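Local coordinates for 3-hydroxy-3-methylglutaryl-CoA lyase (Acinetobacter baumannii, PDB 6NDS), which is a lyase of the HMGL-like family with a TIM-barrel fold, which binds coenzyme A and a zinc ion, at residues G95-V100 against V137-G142; L107-S112 against T144-T149; T188-P193 against N218-G223; V194-I199 against L228-V233. All blocks are in the same frame, centred on the assembly; numbering follows the deposited sequence.

Interaction 1. Residues G95-V100 against V137-G142. With COA (coenzyme A), chain B.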
# COMPACT_ATOMS: atom_id res chain seq x y z
N GLY A 95 19.50 -15.69 25.47
CA GLY A 95 19.68 -14.65 24.47
C GLY A 95 19.97 -13.29 25.08
O GLY A 95 20.79 -12.53 24.56
N ALA A 96 19.30 -12.97 26.19
CA ALA A 96 19.57 -11.71 26.88
C ALA A 96 21.03 -11.62 27.32
O ALA A 96 21.67 -10.57 27.17
CB ALA A 96 18.64 -11.57 28.09
N LEU A 97 21.57 -12.72 27.86
CA LEU A 97 22.95 -12.70 28.32
C LEU A 97 23.92 -12.55 27.16
O LEU A 97 24.93 -11.84 27.28
CB LEU A 97 23.24 -13.97 29.12
CG LEU A 97 22.50 -14.01 30.46
CD1 LEU A 97 22.69 -15.34 31.17
CD2 LEU A 97 22.97 -12.86 31.35
N ARG A 98 23.63 -13.21 26.03
CA ARG A 98 24.44 -13.03 24.82
C ARG A 98 24.40 -11.58 24.36
O ARG A 98 25.43 -11.01 23.99
CB ARG A 98 23.93 -13.94 23.69
CG ARG A 98 24.16 -15.45 23.85
CD ARG A 98 23.42 -16.22 22.75
NE ARG A 98 23.83 -15.81 21.40
CZ ARG A 98 23.09 -15.94 20.30
NH1 ARG A 98 21.88 -16.47 20.36
NH2 ARG A 98 23.57 -15.54 19.13
N ALA A 99 23.21 -10.97 24.37
CA ALA A 99 23.07 -9.60 23.88
C ALA A 99 23.85 -8.62 24.75
O ALA A 99 24.46 -7.68 24.24
CB ALA A 99 21.59 -9.22 23.83
N VAL A 100 23.82 -8.81 26.07
CA VAL A 100 24.58 -7.94 26.96
C VAL A 100 26.08 -8.11 26.72
O VAL A 100 26.83 -7.13 26.70
CB VAL A 100 24.20 -8.20 28.43
CG1 VAL A 100 25.18 -7.51 29.36
CG2 VAL A 100 22.77 -7.72 28.69
N VAL A 137 14.82 -9.50 33.73
CA VAL A 137 14.74 -8.24 34.45
C VAL A 137 15.46 -8.34 35.79
O VAL A 137 16.18 -7.43 36.20
CB VAL A 137 13.27 -7.82 34.61
CG1 VAL A 137 13.13 -6.69 35.61
CG2 VAL A 137 12.69 -7.41 33.26
N GLU A 138 15.28 -9.46 36.49
CA GLU A 138 15.91 -9.61 37.80
C GLU A 138 17.43 -9.56 37.70
O GLU A 138 18.09 -8.98 38.57
CB GLU A 138 15.46 -10.92 38.46
N GLN A 139 18.00 -10.13 36.64
CA GLN A 139 19.45 -10.19 36.52
C GLN A 139 20.05 -8.96 35.84
O GLN A 139 21.17 -8.57 36.19
CB GLN A 139 19.86 -11.43 35.74
CG GLN A 139 19.49 -12.75 36.41
CD GLN A 139 20.18 -13.95 35.78
OE1 GLN A 139 21.12 -13.80 34.99
NE2 GLN A 139 19.73 -15.15 36.13
N LEU A 140 19.34 -8.34 34.90
CA LEU A 140 19.95 -7.34 34.04
C LEU A 140 19.37 -5.94 34.18
O LEU A 140 19.85 -5.03 33.50
CB LEU A 140 19.84 -7.77 32.57
CG LEU A 140 20.45 -9.14 32.25
CD1 LEU A 140 20.19 -9.50 30.80
CD2 LEU A 140 21.94 -9.12 32.54
N GLN A 141 18.36 -5.74 35.02
CA GLN A 141 17.85 -4.39 35.23
C GLN A 141 18.96 -3.50 35.76
O GLN A 141 19.73 -3.90 36.63
CB GLN A 141 16.67 -4.40 36.20
N GLY A 142 19.05 -2.29 35.22
CA GLY A 142 20.14 -1.39 35.56
C GLY A 142 21.43 -1.65 34.81
O GLY A 142 22.36 -0.84 34.92
N1A COA B . 20.32 -18.32 21.56
C2A COA B . 21.08 -19.36 21.21
N3A COA B . 21.03 -20.62 21.62
C4A COA B . 20.02 -20.79 22.49
C5A COA B . 19.14 -19.83 22.94
C6A COA B . 19.31 -18.52 22.44
N6A COA B . 18.54 -17.50 22.80
N7A COA B . 18.25 -20.38 23.85
C8A COA B . 18.59 -21.65 23.92
N9A COA B . 19.66 -21.95 23.12
C1B COA B . 20.33 -23.25 22.98
C2B COA B . 20.85 -23.84 24.29
O2B COA B . 22.07 -23.30 24.74
C3B COA B . 20.92 -25.32 23.90
O3B COA B . 21.99 -25.54 22.98
P3B COA B . 22.38 -27.11 22.95
O7A COA B . 21.44 -27.81 21.98
O8A COA B . 22.21 -27.61 24.37
O9A COA B . 23.82 -27.18 22.49
C4B COA B . 19.56 -25.44 23.23
O4B COA B . 19.42 -24.21 22.47
C5B COA B . 18.45 -25.49 24.25
O5B COA B . 17.19 -25.64 23.57
P1A COA B . 15.88 -25.23 24.39
O1A COA B . 16.25 -24.34 25.53
O2A COA B . 15.04 -26.44 24.64
O3A COA B . 15.19 -24.32 23.27
P2A COA B . 14.48 -24.69 21.89
O4A COA B . 13.13 -25.27 22.20
O5A COA B . 15.41 -25.45 21.01
O6A COA B . 14.32 -23.21 21.28
CBP COA B . 14.07 -20.85 21.46
CCP COA B . 13.64 -22.19 22.04
CDP COA B . 13.25 -19.71 22.09
CEP COA B . 15.56 -20.62 21.77
CAP COA B . 13.84 -20.90 19.95
OAP COA B . 12.51 -21.33 19.70
C9P COA B . 14.07 -19.57 19.25
O9P COA B . 15.20 -19.12 19.12
N8P COA B . 12.99 -18.96 18.79
C7P COA B . 13.02 -17.62 18.21
C6P COA B . 12.73 -17.66 16.73
C5P COA B . 12.61 -16.27 16.15
O5P COA B . 13.47 -15.41 16.36
N4P COA B . 11.53 -16.03 15.39
C3P COA B . 11.33 -14.82 14.61
C2P COA B . 11.33 -13.57 15.47
S1P COA B . 10.14 -13.69 16.84
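The forked end of Leu-140 fits a shallow hollow formed by Ala-96, Leu-97 and Val-100 on helix 93-101. Leu-140 is the last helical residue of 126-140. Its CG lies anti to the carbonyl carbon (chi1 -57°), and CD1 continues outward, anti to CA. The two methyls face different walls. CD1 settles between residues one turn apart, 3.7 Å from Ala-96 CB and 3.8 Å from Val-100 CG2. CD2 faces the outer wall, where it meets Leu-97 CD2 at 4.1 Å, and it also borders Val-100. Val-100 approaches Leu-140 tip to tip, while Leu-97 crosses it obliquely. The floor of the hollow is Leu-107 of strand 106-112, touched by both Ala-96 and Leu-140. Leu-97 forms the solvent side of the hollow. Its CD2 comes 4.2 Å from Gln-139 OE1, and the two side chains cross at about a right angle. The amide of Gln-139 is bonded through NE2 to Glu-135, on its own helix.

Another side of helix 93-101 meets coenzyme A. Arg-98 NH1 lies 2.7 Å from N1A of the adenine, a weak hydrogen bond because it is strongly bent (127°). NH1 also bonds Val-60 O. Gly-95 N comes within 3.4 Å of the adenine N6A but is bonded to Asn-92 OD1. A CB at Gly-95 would be crowded by N6A. These two outer helices of the barrel thus meet through methyl groups. The fit between them rests on shape and on burial of carbon.

Interaction 2. Residues L107-S112 against T144-T149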
# COMPACT_ATOMS: atom_id res chain seq x y z
N LEU A 107 17.45 -4.41 24.72
CA LEU A 107 16.99 -5.77 24.53
C LEU A 107 15.49 -5.74 24.25
O LEU A 107 14.72 -5.26 25.09
CB LEU A 107 17.29 -6.62 25.76
CG LEU A 107 18.68 -7.26 25.85
CD1 LEU A 107 19.81 -6.27 25.64
CD2 LEU A 107 18.83 -7.97 27.20
N ASN A 108 15.09 -6.23 23.08
CA ASN A 108 13.69 -6.29 22.66
C ASN A 108 13.16 -7.70 22.95
O ASN A 108 13.44 -8.65 22.21
CB ASN A 108 13.56 -5.95 21.18
CG ASN A 108 12.14 -6.02 20.70
OD1 ASN A 108 11.20 -5.91 21.49
ND2 ASN A 108 11.95 -6.21 19.39
N LEU A 109 12.41 -7.81 24.04
CA LEU A 109 11.79 -9.07 24.43
C LEU A 109 10.54 -9.30 23.58
O LEU A 109 9.78 -8.36 23.34
CB LEU A 109 11.40 -9.06 25.91
CG LEU A 109 12.32 -8.39 26.95
CD1 LEU A 109 11.83 -8.69 28.36
CD2 LEU A 109 13.74 -8.85 26.79
N VAL A 110 10.33 -10.54 23.14
CA VAL A 110 9.21 -10.82 22.24
C VAL A 110 8.44 -12.06 22.71
O VAL A 110 9.03 -13.11 22.96
CB VAL A 110 9.69 -11.03 20.79
CG1 VAL A 110 8.50 -11.37 19.88
CG2 VAL A 110 10.40 -9.78 20.28
N LEU A 111 7.12 -11.93 22.78
CA LEU A 111 6.23 -13.08 22.83
C LEU A 111 5.00 -12.75 21.98
O LEU A 111 4.79 -11.60 21.58
CB LEU A 111 5.85 -13.46 24.27
CG LEU A 111 4.59 -12.85 24.89
CD1 LEU A 111 4.29 -13.55 26.23
CD2 LEU A 111 4.72 -11.34 25.08
N SER A 112 4.20 -13.78 21.67
CA SER A 112 2.99 -13.60 20.87
C SER A 112 1.75 -13.62 21.74
O SER A 112 1.68 -14.38 22.71
CB SER A 112 2.88 -14.69 19.79
OG SER A 112 4.04 -14.69 18.97
N THR A 144 21.09 -2.67 31.38
CA THR A 144 20.68 -2.46 30.00
C THR A 144 19.27 -1.88 30.04
O THR A 144 18.73 -1.60 31.11
CB THR A 144 20.74 -3.77 29.20
OG1 THR A 144 20.55 -3.49 27.81
CG2 THR A 144 19.67 -4.74 29.68
N GLN A 145 18.67 -1.69 28.87
CA GLN A 145 17.30 -1.22 28.79
C GLN A 145 16.48 -2.17 27.92
O GLN A 145 17.03 -2.95 27.14
CB GLN A 145 17.21 0.22 28.28
CG GLN A 145 17.75 0.45 26.89
CD GLN A 145 17.92 1.93 26.62
OE1 GLN A 145 18.57 2.64 27.39
NE2 GLN A 145 17.32 2.41 25.54
N PHE A 146 15.16 -2.11 28.10
CA PHE A 146 14.26 -3.15 27.61
C PHE A 146 13.13 -2.55 26.80
O PHE A 146 12.70 -1.41 27.03
CB PHE A 146 13.63 -3.96 28.76
CG PHE A 146 14.63 -4.63 29.66
CD1 PHE A 146 15.38 -5.70 29.20
CD2 PHE A 146 14.79 -4.22 30.97
CE1 PHE A 146 16.30 -6.33 30.03
CE2 PHE A 146 15.71 -4.85 31.81
CZ PHE A 146 16.46 -5.91 31.33
N ASN A 147 12.68 -3.33 25.82
CA ASN A 147 11.44 -3.11 25.08
C ASN A 147 10.64 -4.40 25.16
O ASN A 147 11.21 -5.48 25.08
CB ASN A 147 11.74 -2.76 23.62
CG ASN A 147 10.51 -2.29 22.86
OD1 ASN A 147 10.14 -1.12 22.94
ND2 ASN A 147 9.88 -3.21 22.12
N GLY A 148 9.32 -4.28 25.33
CA GLY A 148 8.48 -5.46 25.34
C GLY A 148 7.58 -5.51 24.12
O GLY A 148 6.76 -4.61 23.92
N THR A 149 7.71 -6.55 23.30
CA THR A 149 6.90 -6.71 22.10
C THR A 149 5.78 -7.71 22.33
O THR A 149 5.99 -8.78 22.91
CB THR A 149 7.75 -7.17 20.91
OG1 THR A 149 8.67 -6.14 20.55
CG2 THR A 149 6.88 -7.49 19.69
O HOH W 1 9.51 -5.81 17.90
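The amides of Asn-108 and Asn-147 run side by side, pointing the same way, with their planes 70° apart. Asn-108 OD1 accepts two bonds. Thr-149 OG1 donates in the carbonyl plane, on a lone pair, at 2.7 Å. Asn-147 ND2 donates from above that plane, at 3.1 Å, and OD1 lies close to the plane of the Asn-147 amide. Asn-108 ND2 also bonds Glu-55, and Asn-147 ND2 bonds Thr-183. A water accepts from Asn-108 ND2 and donates to Thr-149 OG1. On the other face of the sheet, the Phe-146 ring runs beside Leu-107. Phe-146 CD1 meets Leu-107 CB at 4.0 Å, obliquely to the ring.

The backbones form a parallel ladder. Leu-107 N bonds Gln-145 O at 2.9 Å, and Asn-147 N returns to Leu-107 O. Leu-109 N then bonds Asn-147 O, and Thr-149 N bonds Leu-109 O. The last rung, Leu-111 N to Thr-149 O, is weak at 3.3 Å.

These are adjacent strands of the TIM barrel. The Phe-146 face packs under helix 126-140, and the Asn-108 face looks into the barrel. The side chain of Val-110 is about 4 Å from coenzyme A at the nearest atoms. The inner amides and hydroxyl are buried, and they bond with one another, Glu-55, Thr-183 and a water. Two donors on OD1, with Glu-55 and the water on ND2, probably fix the rotation of the Asn-108 amide.

Interaction 3. Residues T188-P193 against N218-G223; sequences TGMANP and NTRGLG. With ACT (acetate ion), chain E.
Gly-189 and Thr-219 bring the two loops closest, with CA atoms 4.6 Å apart. Gly-189 has left-handed backbone angles (phi 62°, psi 47°). A CB there would clash with Thr-219 OG1. Residues Asn-218 to Gly-221 form a type I turn, closed by Gly-221 N to Asn-218 O at 2.9 Å. Asn-218 OD1 also accepts from Gly-223 N, which ties the turn to the start of helix 223-232. Asn-192 is the N-cap of helix 193-203, and its OD1 receives Gln-195 N.

Arg-220 is the main side chain across the contact. It is extended from CG to NE, and its CD passes 3.6 Å from Gly-189 O. NH1 then turns to that same oxygen, at 3.2 Å, in a weak but fairly straight hydrogen bond (160°). Gly-189 O lies near the guanidinium plane, at its edge. Met-190 runs beside Arg-220, pointing the same way, with CG 3.5 Å from NH1. Arg-220 NH2 donates to a water, at 3.1 Å, that also bonds Thr-188 OG1. NE goes to Gly-304 O of the second subunit. Leu-222 CD1 lies 3.6 Å from Ala-191 O, whose hydrogen bond is with Asn-226 ND2. The Thr-219 hydroxyl bonds Ser-255.

Both loops follow barrel strands, 182-186 and 212-216, and lead into the next helices. They belong to the C-terminal rim of a TIM barrel, the end that carries the zinc site of Asp-25, His-215 and His-217, and here also part of the dimer interface.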
# COMPACT_ATOMS: atom_id res chain seq x y z
N THR A 188 1.48 -10.91 10.72
CA THR A 188 1.14 -11.34 9.36
C THR A 188 0.18 -10.38 8.67
O THR A 188 -0.59 -10.80 7.80
CB THR A 188 0.57 -12.76 9.34
OG1 THR A 188 -0.63 -12.80 10.11
CG2 THR A 188 1.58 -13.75 9.89
N GLY A 189 0.24 -9.10 9.01
CA GLY A 189 -0.46 -8.10 8.24
C GLY A 189 -1.97 -8.29 8.23
O GLY A 189 -2.61 -8.25 7.18
N MET A 190 -2.54 -8.52 9.41
CA MET A 190 -3.97 -8.73 9.56
C MET A 190 -4.72 -7.49 10.04
O MET A 190 -5.96 -7.52 10.07
CB MET A 190 -4.21 -9.90 10.52
CG MET A 190 -3.67 -11.23 9.95
SD MET A 190 -3.81 -12.61 11.09
CE MET A 190 -5.56 -12.96 11.05
N ALA A 191 -4.02 -6.41 10.39
CA ALA A 191 -4.67 -5.24 10.99
C ALA A 191 -5.40 -4.39 9.95
O ALA A 191 -5.05 -4.36 8.77
CB ALA A 191 -3.64 -4.37 11.70
N ASN A 192 -6.44 -3.70 10.40
CA ASN A 192 -7.15 -2.71 9.60
C ASN A 192 -7.20 -1.39 10.36
O ASN A 192 -7.04 -1.37 11.58
CB ASN A 192 -8.56 -3.18 9.22
CG ASN A 192 -9.51 -3.19 10.41
OD1 ASN A 192 -9.99 -2.13 10.85
ND2 ASN A 192 -9.82 -4.38 10.91
N PRO A 193 -7.42 -0.27 9.66
CA PRO A 193 -7.28 1.04 10.33
C PRO A 193 -8.24 1.29 11.48
O PRO A 193 -7.85 1.95 12.45
CB PRO A 193 -7.52 2.03 9.18
CG PRO A 193 -7.14 1.29 7.96
CD PRO A 193 -7.46 -0.16 8.19
N ASN A 218 3.00 -5.63 5.71
CA ASN A 218 2.17 -5.15 4.61
C ASN A 218 1.48 -6.29 3.84
O ASN A 218 1.15 -6.14 2.65
CB ASN A 218 3.01 -4.30 3.65
CG ASN A 218 2.15 -3.49 2.69
OD1 ASN A 218 1.13 -2.92 3.08
ND2 ASN A 218 2.55 -3.45 1.42
N THR A 219 1.21 -7.40 4.53
CA THR A 219 0.79 -8.64 3.87
C THR A 219 -0.48 -8.45 3.05
O THR A 219 -0.64 -9.10 2.01
CB THR A 219 0.59 -9.71 4.93
OG1 THR A 219 1.72 -9.70 5.80
CG2 THR A 219 0.42 -11.10 4.30
N ARG A 220 -1.40 -7.60 3.51
CA ARG A 220 -2.63 -7.36 2.76
C ARG A 220 -2.72 -5.93 2.27
O ARG A 220 -3.81 -5.45 1.93
CB ARG A 220 -3.84 -7.78 3.60
CG ARG A 220 -3.88 -9.33 3.63
CD ARG A 220 -4.67 -9.93 4.73
NE ARG A 220 -4.50 -11.39 4.74
CZ ARG A 220 -3.70 -12.05 5.57
NH1 ARG A 220 -3.00 -11.40 6.50
NH2 ARG A 220 -3.63 -13.37 5.50
N GLY A 221 -1.58 -5.26 2.15
CA GLY A 221 -1.54 -3.96 1.49
C GLY A 221 -2.03 -2.80 2.32
O GLY A 221 -2.21 -1.70 1.77
N LEU A 222 -2.26 -3.00 3.62
CA LEU A 222 -2.77 -1.94 4.48
C LEU A 222 -1.72 -1.32 5.37
O LEU A 222 -2.05 -0.48 6.23
CB LEU A 222 -3.92 -2.48 5.34
CG LEU A 222 -5.11 -2.95 4.52
CD1 LEU A 222 -6.19 -3.47 5.44
CD2 LEU A 222 -5.62 -1.82 3.64
N GLY A 223 -0.44 -1.66 5.19
CA GLY A 223 0.59 -1.19 6.08
C GLY A 223 0.65 0.32 6.27
O GLY A 223 0.60 0.80 7.41
C ACT E . -13.11 -3.31 13.35
O ACT E . -12.17 -4.15 13.48
OXT ACT E . -13.87 -2.83 14.24
CH3 ACT E . -13.39 -2.80 11.91
O HOH W 2 -2.12 -14.21 8.04

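Interaction 4. Residues V194-I199 against L228-V233; sequences VQVKRI and LAAYEV. With ACT (acetate ion), chain E; ACT (acetate ion), chain D.
Lys-197 and Glu-232 form a salt bridge between the two segments. NZ meets OE1 at 2.9 Å, nearly in line with the carboxylate C-O bond. The Lys-197 CG lies anti to the carbonyl carbon (chi1 -74°), and the chain beyond it is fully extended. It passes over a turn of the neighbouring helix to reach Glu-232, and the two side chains cross at a slant. This link lies at the surface.

Packing beneath it is mostly aliphatic. The methylenes of Lys-197 lie over the turn of residues Ala-229 to Val-233. CG is 3.6 Å from Ala-229 O and 3.8 Å from Val-233 CG1. CE lies 3.9 Å from Ala-229 CB. Deeper in, Val-196 CG1 meets Ala-230 CB at 3.8 Å. The axes of the two segments approach to 8.5 Å, with alanines at the interface.

The helices are 193-203 and 223-232, successive outer helices of the TIM barrel with strand 212-216 between them in the chain. They run in broadly the same direction, 33° apart, as expected where beta-alpha units repeat round a barrel. The second subunit touches both segments, with its Ile-270 against Val-194 and its Thr-225 against Leu-228.

Other contacts lead away from the pair. Among the polar ones, Arg-198 NH1 bonds OXT of an acetate ion at 3.1 Å, and NH2 makes a weak bond to acetate O. The acetate carbon lies in the guanidinium plane, at its edge. Arg-198 NH2 also forms a salt bridge with Glu-164. Separately, the Tyr-231 ring makes a cation-pi contact with Arg-236.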
# COMPACT_ATOMS: atom_id res chain seq x y z
N VAL A 194 -9.49 0.83 11.41
CA VAL A 194 -10.42 1.06 12.51
C VAL A 194 -9.97 0.30 13.74
O VAL A 194 -9.95 0.84 14.86
CB VAL A 194 -11.85 0.68 12.10
CG1 VAL A 194 -12.77 0.69 13.32
CG2 VAL A 194 -12.35 1.65 11.05
N GLN A 195 -9.59 -0.96 13.56
CA GLN A 195 -9.04 -1.76 14.65
C GLN A 195 -7.79 -1.13 15.23
O GLN A 195 -7.61 -1.08 16.45
CB GLN A 195 -8.74 -3.17 14.13
CG GLN A 195 -7.97 -4.08 15.07
CD GLN A 195 -7.35 -5.23 14.29
OE1 GLN A 195 -6.96 -5.07 13.14
NE2 GLN A 195 -7.29 -6.41 14.91
N VAL A 196 -6.91 -0.62 14.36
CA VAL A 196 -5.70 0.03 14.83
C VAL A 196 -6.03 1.24 15.70
O VAL A 196 -5.44 1.43 16.76
CB VAL A 196 -4.81 0.43 13.63
CG1 VAL A 196 -3.73 1.42 14.07
CG2 VAL A 196 -4.19 -0.83 13.02
N LYS A 197 -6.98 2.07 15.26
CA LYS A 197 -7.31 3.24 16.08
C LYS A 197 -7.82 2.83 17.45
O LYS A 197 -7.45 3.44 18.47
CB LYS A 197 -8.32 4.14 15.35
CG LYS A 197 -7.67 4.92 14.19
CD LYS A 197 -8.62 5.94 13.60
CE LYS A 197 -7.95 6.74 12.48
NZ LYS A 197 -8.82 7.89 12.05
N ARG A 198 -8.65 1.78 17.52
CA ARG A 198 -9.21 1.34 18.79
C ARG A 198 -8.11 0.83 19.72
O ARG A 198 -8.06 1.21 20.90
CB ARG A 198 -10.27 0.27 18.55
CG ARG A 198 -10.79 -0.38 19.81
CD ARG A 198 -11.95 -1.32 19.51
NE ARG A 198 -11.56 -2.47 18.69
CZ ARG A 198 -11.85 -2.61 17.39
NH1 ARG A 198 -12.52 -1.67 16.75
NH2 ARG A 198 -11.46 -3.70 16.75
N ILE A 199 -7.23 -0.04 19.21
CA ILE A 199 -6.21 -0.63 20.06
C ILE A 199 -5.18 0.41 20.47
O ILE A 199 -4.79 0.48 21.65
CB ILE A 199 -5.55 -1.83 19.35
CG1 ILE A 199 -6.52 -3.02 19.27
CG2 ILE A 199 -4.27 -2.24 20.09
CD1 ILE A 199 -6.00 -4.24 18.48
N LEU A 228 -0.81 5.57 9.15
CA LEU A 228 -1.45 6.88 9.22
C LEU A 228 -2.61 6.87 10.21
O LEU A 228 -2.82 7.85 10.94
CB LEU A 228 -1.90 7.31 7.81
CG LEU A 228 -2.21 8.80 7.63
CD1 LEU A 228 -1.01 9.65 8.03
CD2 LEU A 228 -2.60 9.08 6.17
N ALA A 229 -3.37 5.77 10.26
CA ALA A 229 -4.45 5.67 11.24
C ALA A 229 -3.92 5.73 12.67
O ALA A 229 -4.51 6.40 13.53
CB ALA A 229 -5.26 4.39 11.03
N ALA A 230 -2.82 5.02 12.94
CA ALA A 230 -2.21 5.08 14.27
C ALA A 230 -1.69 6.48 14.58
O ALA A 230 -1.85 6.98 15.70
CB ALA A 230 -1.07 4.05 14.38
N TYR A 231 -1.05 7.12 13.60
CA TYR A 231 -0.57 8.49 13.79
C TYR A 231 -1.71 9.44 14.13
O TYR A 231 -1.56 10.33 14.98
CB TYR A 231 0.16 8.96 12.52
CG TYR A 231 0.81 10.33 12.66
CD1 TYR A 231 2.12 10.46 13.08
CD2 TYR A 231 0.10 11.48 12.35
CE1 TYR A 231 2.71 11.71 13.20
CE2 TYR A 231 0.67 12.73 12.47
CZ TYR A 231 1.98 12.84 12.89
OH TYR A 231 2.54 14.10 13.01
N GLU A 232 -2.86 9.27 13.47
CA GLU A 232 -4.00 10.16 13.70
C GLU A 232 -4.53 10.09 15.13
O GLU A 232 -5.14 11.07 15.59
CB GLU A 232 -5.11 9.84 12.68
CG GLU A 232 -4.74 10.25 11.24
CD GLU A 232 -5.72 9.78 10.17
OE1 GLU A 232 -6.61 8.95 10.47
OE2 GLU A 232 -5.59 10.24 9.01
N VAL A 233 -4.30 9.00 15.86
CA VAL A 233 -4.73 8.90 17.25
C VAL A 233 -3.56 9.04 18.22
O VAL A 233 -3.72 8.77 19.42
CB VAL A 233 -5.53 7.62 17.52
CG1 VAL A 233 -6.85 7.63 16.73
CG2 VAL A 233 -4.73 6.37 17.20
C ACT E . -13.11 -3.31 13.35
O ACT E . -12.17 -4.15 13.48
OXT ACT E . -13.87 -2.83 14.24
CH3 ACT E . -13.39 -2.80 11.91
C ACT D . 1.64 17.16 10.55
O ACT D . 1.47 16.50 11.61
OXT ACT D . 0.98 17.12 9.47
CH3 ACT D . 2.82 18.18 10.56
O HOH W 3 -8.95 9.17 9.91

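In the fold
Interactions 1 and 2 join the same two stretches of fold: helices 93-101 and 126-140 each lead into one of the paired strands. They touch through Ala-96 on Leu-107 and Leu-140 on Phe-146. Interactions 3 and 4 are coupled likewise, each loop running on into one of the packed helices, with Pro-193 against Ala-229. The two groups lie about 23 to 33 Å apart, centre to centre. Interaction 2 is buried and rich in backbone bonds, and interaction 3 is buried by the second subunit as well. Interactions 1 and 4 are partly exposed helix pairs. The first is held mainly by methyl packing, while the second adds a surface salt bridge.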